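Local coordinates for protein Ser-thr phosphatase MSPP (Mycobacterium smegmatis, PDB 2JFR) that probably dephosphorylates phosphoserine and phosphothreonine in proteins, as a metal-dependent phosphatase of the PPM (PP2C) family, at residues 187-201 against 212-224. Sequence-based numbering, arbitrary orientation. Where two conformers were deposited one is given.
Sequences GLFAAADEALIVDAA and RLVEVANDAGGSD. With MN (manganese (II) ion), chain C.
V216 reaches from helix 212-219 into the bend where residues 187-193 run into helix 194-201, and its two methyls divide the work. CG1, anti to the backbone N (chi1 166°), presses on A192 CB at 3.5 Å, tighter than usual for two carbons, and also meets I197 CG1, whose side chain lies across it at about a right angle. CG2 turns instead to L196 CG and A200 CB. One turn down, L213 sends CD2 over the backbone of the facing helix, 3.6 Å from I197 O, and against A200 CB and A201 CB; it also meets L188, whose CD1 comes within 3.9 Å of that same CD2. A200 offers only a methyl here, and its CB sits 3.7 Å from R212 CB, consistent with the short segments' axes coming within 8.6 Å, nearly antiparallel at 158°.

R212 closes this end of the pair. Its chain bends at chi3 and brings one guanidinium face over A200 CA, while NH2 forms a salt bridge with D199 OD2. The modelled 2.4 Å between them is too short to take at face value, so its exact geometry is doubtful; OD2 comes to the guanidinium edge near its plane, but the carboxylate plane is turned 79° from it. S203 takes a further hydrogen bond from R212 NH1.

At the opposite end A220 CB lies on A192, just before the Schellman turn at G221. Water 1 links G187 O to D224 N there. Helix 206-219 packs on strands 180-184 and 226-233, while helix 194-201 lies on M123 of strand 122-125. The chain leaving helix 206-219 carries D224 to the metal centre, where OD2 binds manganese at 2.1 Å alongside D36 and D186, as in the PPM fold, helices packed on a β-sandwich with the metals at one end.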
# COMPACT_ATOMS: atom_id res chain seq x y z
N GLY A 187 -4.23 7.16 4.29
CA GLY A 187 -4.47 8.58 4.36
C GLY A 187 -5.29 9.11 3.21
O GLY A 187 -6.00 10.10 3.35
N LEU A 188 -5.22 8.46 2.05
CA LEU A 188 -5.90 9.00 0.87
C LEU A 188 -7.38 9.08 1.07
O LEU A 188 -8.02 10.06 0.69
CB LEU A 188 -5.57 8.11 -0.34
CG LEU A 188 -6.27 8.49 -1.63
CD1 LEU A 188 -5.90 9.92 -2.05
CD2 LEU A 188 -5.91 7.49 -2.72
N PHE A 189 -8.00 8.05 1.67
CA PHE A 189 -9.43 7.95 1.86
C PHE A 189 -9.89 8.39 3.23
O PHE A 189 -11.00 8.13 3.67
CB PHE A 189 -9.95 6.55 1.48
CG PHE A 189 -10.21 6.35 0.01
CD1 PHE A 189 -11.52 6.46 -0.49
CD2 PHE A 189 -9.19 6.03 -0.86
CE1 PHE A 189 -11.78 6.26 -1.82
CE2 PHE A 189 -9.44 5.82 -2.18
CZ PHE A 189 -10.74 5.94 -2.68
N ALA A 190 -9.05 9.13 3.96
CA ALA A 190 -9.44 9.58 5.30
C ALA A 190 -10.65 10.47 5.28
O ALA A 190 -11.40 10.48 6.27
CB ALA A 190 -8.29 10.32 5.95
N ALA A 191 -10.81 11.32 4.24
CA ALA A 191 -11.78 12.39 4.29
C ALA A 191 -12.35 12.84 2.95
O ALA A 191 -13.47 13.29 2.92
CB ALA A 191 -11.17 13.63 4.99
N ALA A 192 -11.54 12.83 1.90
CA ALA A 192 -11.93 13.51 0.69
C ALA A 192 -13.07 12.85 -0.01
O ALA A 192 -13.37 11.68 0.14
CB ALA A 192 -10.73 13.51 -0.24
N ASP A 193 -13.74 13.63 -0.85
CA ASP A 193 -14.79 13.13 -1.70
C ASP A 193 -14.25 12.07 -2.64
O ASP A 193 -13.27 12.30 -3.35
CB ASP A 193 -15.35 14.33 -2.52
CG ASP A 193 -16.53 13.92 -3.39
OD1 ASP A 193 -17.60 14.20 -2.85
OD2 ASP A 193 -16.39 13.47 -4.50
N GLU A 194 -14.93 10.94 -2.70
CA GLU A 194 -14.49 9.85 -3.55
C GLU A 194 -14.40 10.27 -5.03
O GLU A 194 -13.46 9.87 -5.68
CB GLU A 194 -15.44 8.68 -3.44
CG GLU A 194 -15.09 7.46 -4.32
CD GLU A 194 -16.10 6.36 -4.23
OE1 GLU A 194 -16.81 6.30 -3.22
OE2 GLU A 194 -16.17 5.49 -5.14
N ALA A 195 -15.32 11.06 -5.53
CA ALA A 195 -15.27 11.46 -6.89
C ALA A 195 -14.02 12.25 -7.19
O ALA A 195 -13.39 12.12 -8.24
CB ALA A 195 -16.51 12.30 -7.26
N LEU A 196 -13.65 13.09 -6.22
CA LEU A 196 -12.42 13.87 -6.50
C LEU A 196 -11.17 13.03 -6.38
O LEU A 196 -10.21 13.23 -7.13
CB LEU A 196 -12.56 15.05 -5.55
CG LEU A 196 -11.44 16.05 -5.81
CD1 LEU A 196 -11.60 16.71 -7.16
CD2 LEU A 196 -11.49 17.07 -4.69
N ILE A 197 -11.16 12.02 -5.50
CA ILE A 197 -10.07 11.04 -5.50
C ILE A 197 -9.96 10.37 -6.85
O ILE A 197 -8.88 10.23 -7.40
CB ILE A 197 -10.22 10.01 -4.37
CG1 ILE A 197 -10.11 10.70 -2.99
CG2 ILE A 197 -9.19 8.91 -4.52
CD1 ILE A 197 -10.51 9.80 -1.85
N VAL A 198 -11.09 9.91 -7.39
CA VAL A 198 -11.08 9.24 -8.68
C VAL A 198 -10.64 10.17 -9.77
O VAL A 198 -9.88 9.77 -10.67
CB VAL A 198 -12.44 8.60 -8.96
CG1 VAL A 198 -12.43 8.02 -10.39
CG2 VAL A 198 -12.74 7.53 -7.91
N ASP A 199 -11.10 11.43 -9.73
CA ASP A 199 -10.65 12.44 -10.73
C ASP A 199 -9.09 12.57 -10.71
O ASP A 199 -8.43 12.55 -11.72
CB ASP A 199 -11.33 13.77 -10.44
CG ASP A 199 -10.83 14.94 -11.20
OD1 ASP A 199 -11.10 14.85 -12.41
OD2 ASP A 199 -10.26 15.94 -10.66
N ALA A 200 -8.55 12.67 -9.49
CA ALA A 200 -7.09 12.74 -9.39
C ALA A 200 -6.44 11.47 -9.90
O ALA A 200 -5.43 11.49 -10.63
CB ALA A 200 -6.72 13.02 -7.93
N ALA A 201 -6.96 10.31 -9.51
CA ALA A 201 -6.36 9.02 -9.80
C ALA A 201 -6.39 8.70 -11.31
O ALA A 201 -5.60 7.84 -11.72
CB ALA A 201 -7.06 7.92 -9.06
N ARG A 212 -1.79 15.18 -7.63
CA ARG A 212 -3.17 15.54 -7.38
C ARG A 212 -3.77 14.69 -6.27
O ARG A 212 -4.58 15.20 -5.49
CB ARG A 212 -3.99 15.44 -8.65
CG ARG A 212 -3.53 16.46 -9.70
CD ARG A 212 -4.48 16.53 -10.84
NE ARG A 212 -5.84 16.91 -10.50
CZ ARG A 212 -6.90 16.38 -11.14
NH1 ARG A 212 -6.91 15.47 -12.12
NH2 ARG A 212 -8.00 16.83 -10.71
N LEU A 213 -3.40 13.42 -6.17
CA LEU A 213 -3.92 12.57 -5.12
C LEU A 213 -3.56 13.08 -3.73
O LEU A 213 -4.37 13.20 -2.85
CB LEU A 213 -3.48 11.14 -5.28
CG LEU A 213 -4.18 10.37 -6.41
CD1 LEU A 213 -3.40 9.17 -6.83
CD2 LEU A 213 -5.61 10.00 -5.97
N VAL A 214 -2.27 13.43 -3.55
CA VAL A 214 -1.92 13.89 -2.22
C VAL A 214 -2.49 15.29 -2.02
O VAL A 214 -2.87 15.61 -0.87
CB VAL A 214 -0.40 13.82 -1.95
CG1 VAL A 214 0.09 12.38 -2.05
CG2 VAL A 214 0.37 14.71 -2.88
N GLU A 215 -2.65 16.12 -3.02
CA GLU A 215 -3.33 17.41 -2.84
C GLU A 215 -4.78 17.23 -2.44
O GLU A 215 -5.25 17.96 -1.57
CB GLU A 215 -3.23 18.22 -4.12
CG GLU A 215 -1.79 18.66 -4.45
CD GLU A 215 -1.63 19.38 -5.80
OE1 GLU A 215 -2.68 19.50 -6.53
OE2 GLU A 215 -0.53 19.87 -6.21
N VAL A 216 -5.49 16.29 -3.05
CA VAL A 216 -6.86 16.04 -2.67
C VAL A 216 -6.93 15.68 -1.17
O VAL A 216 -7.78 16.18 -0.43
CB VAL A 216 -7.47 14.96 -3.55
CG1 VAL A 216 -8.77 14.45 -2.97
CG2 VAL A 216 -7.68 15.53 -4.96
N ALA A 217 -6.07 14.80 -0.74
CA ALA A 217 -6.09 14.37 0.64
C ALA A 217 -5.73 15.52 1.57
O ALA A 217 -6.31 15.69 2.65
CB ALA A 217 -5.14 13.19 0.83
N ASN A 218 -4.76 16.34 1.19
CA ASN A 218 -4.34 17.48 2.00
C ASN A 218 -5.44 18.51 2.09
O ASN A 218 -5.75 19.01 3.19
CB ASN A 218 -3.08 18.03 1.34
CG ASN A 218 -2.39 18.97 2.30
OD1 ASN A 218 -2.89 20.07 2.51
ND2 ASN A 218 -1.28 18.59 2.87
N ASP A 219 -6.04 18.86 0.98
CA ASP A 219 -7.09 19.83 0.93
C ASP A 219 -8.29 19.44 1.80
O ASP A 219 -8.96 20.29 2.34
CB ASP A 219 -7.58 20.04 -0.47
CG ASP A 219 -6.73 20.77 -1.42
OD1 ASP A 219 -5.61 21.19 -1.05
OD2 ASP A 219 -7.15 20.94 -2.58
N ALA A 220 -8.52 18.15 1.91
CA ALA A 220 -9.61 17.59 2.73
C ALA A 220 -9.30 17.60 4.20
O ALA A 220 -10.20 17.20 4.98
CB ALA A 220 -9.97 16.21 2.24
N GLY A 221 -8.10 17.99 4.59
CA GLY A 221 -7.74 18.11 5.97
C GLY A 221 -6.40 17.50 6.29
O GLY A 221 -5.76 17.86 7.28
N GLY A 222 -5.94 16.56 5.48
CA GLY A 222 -4.61 16.02 5.68
C GLY A 222 -4.43 15.43 7.06
O GLY A 222 -3.34 15.51 7.63
N SER A 223 -5.45 14.73 7.60
CA SER A 223 -5.38 14.20 8.95
C SER A 223 -4.31 13.14 9.11
O SER A 223 -3.87 12.92 10.23
CB SER A 223 -6.72 13.65 9.40
OG SER A 223 -7.16 12.60 8.59
N ASP A 224 -3.95 12.46 8.03
CA ASP A 224 -2.93 11.44 8.05
C ASP A 224 -1.91 11.74 6.97
O ASP A 224 -2.13 12.53 6.07
CB ASP A 224 -3.52 10.04 7.89
CG ASP A 224 -2.65 8.87 8.21
OD1 ASP A 224 -1.52 9.07 8.75
OD2 ASP A 224 -3.13 7.69 8.00
MN MN C . -2.06 5.87 7.77
O HOH W 1 -5.19 12.23 5.00
O HOH W 2 -9.36 16.50 -13.97
O HOH W 3 -0.69 6.64 9.33
O HOH W 4 -2.89 4.90 9.38
O HOH W 5 -0.91 6.86 6.30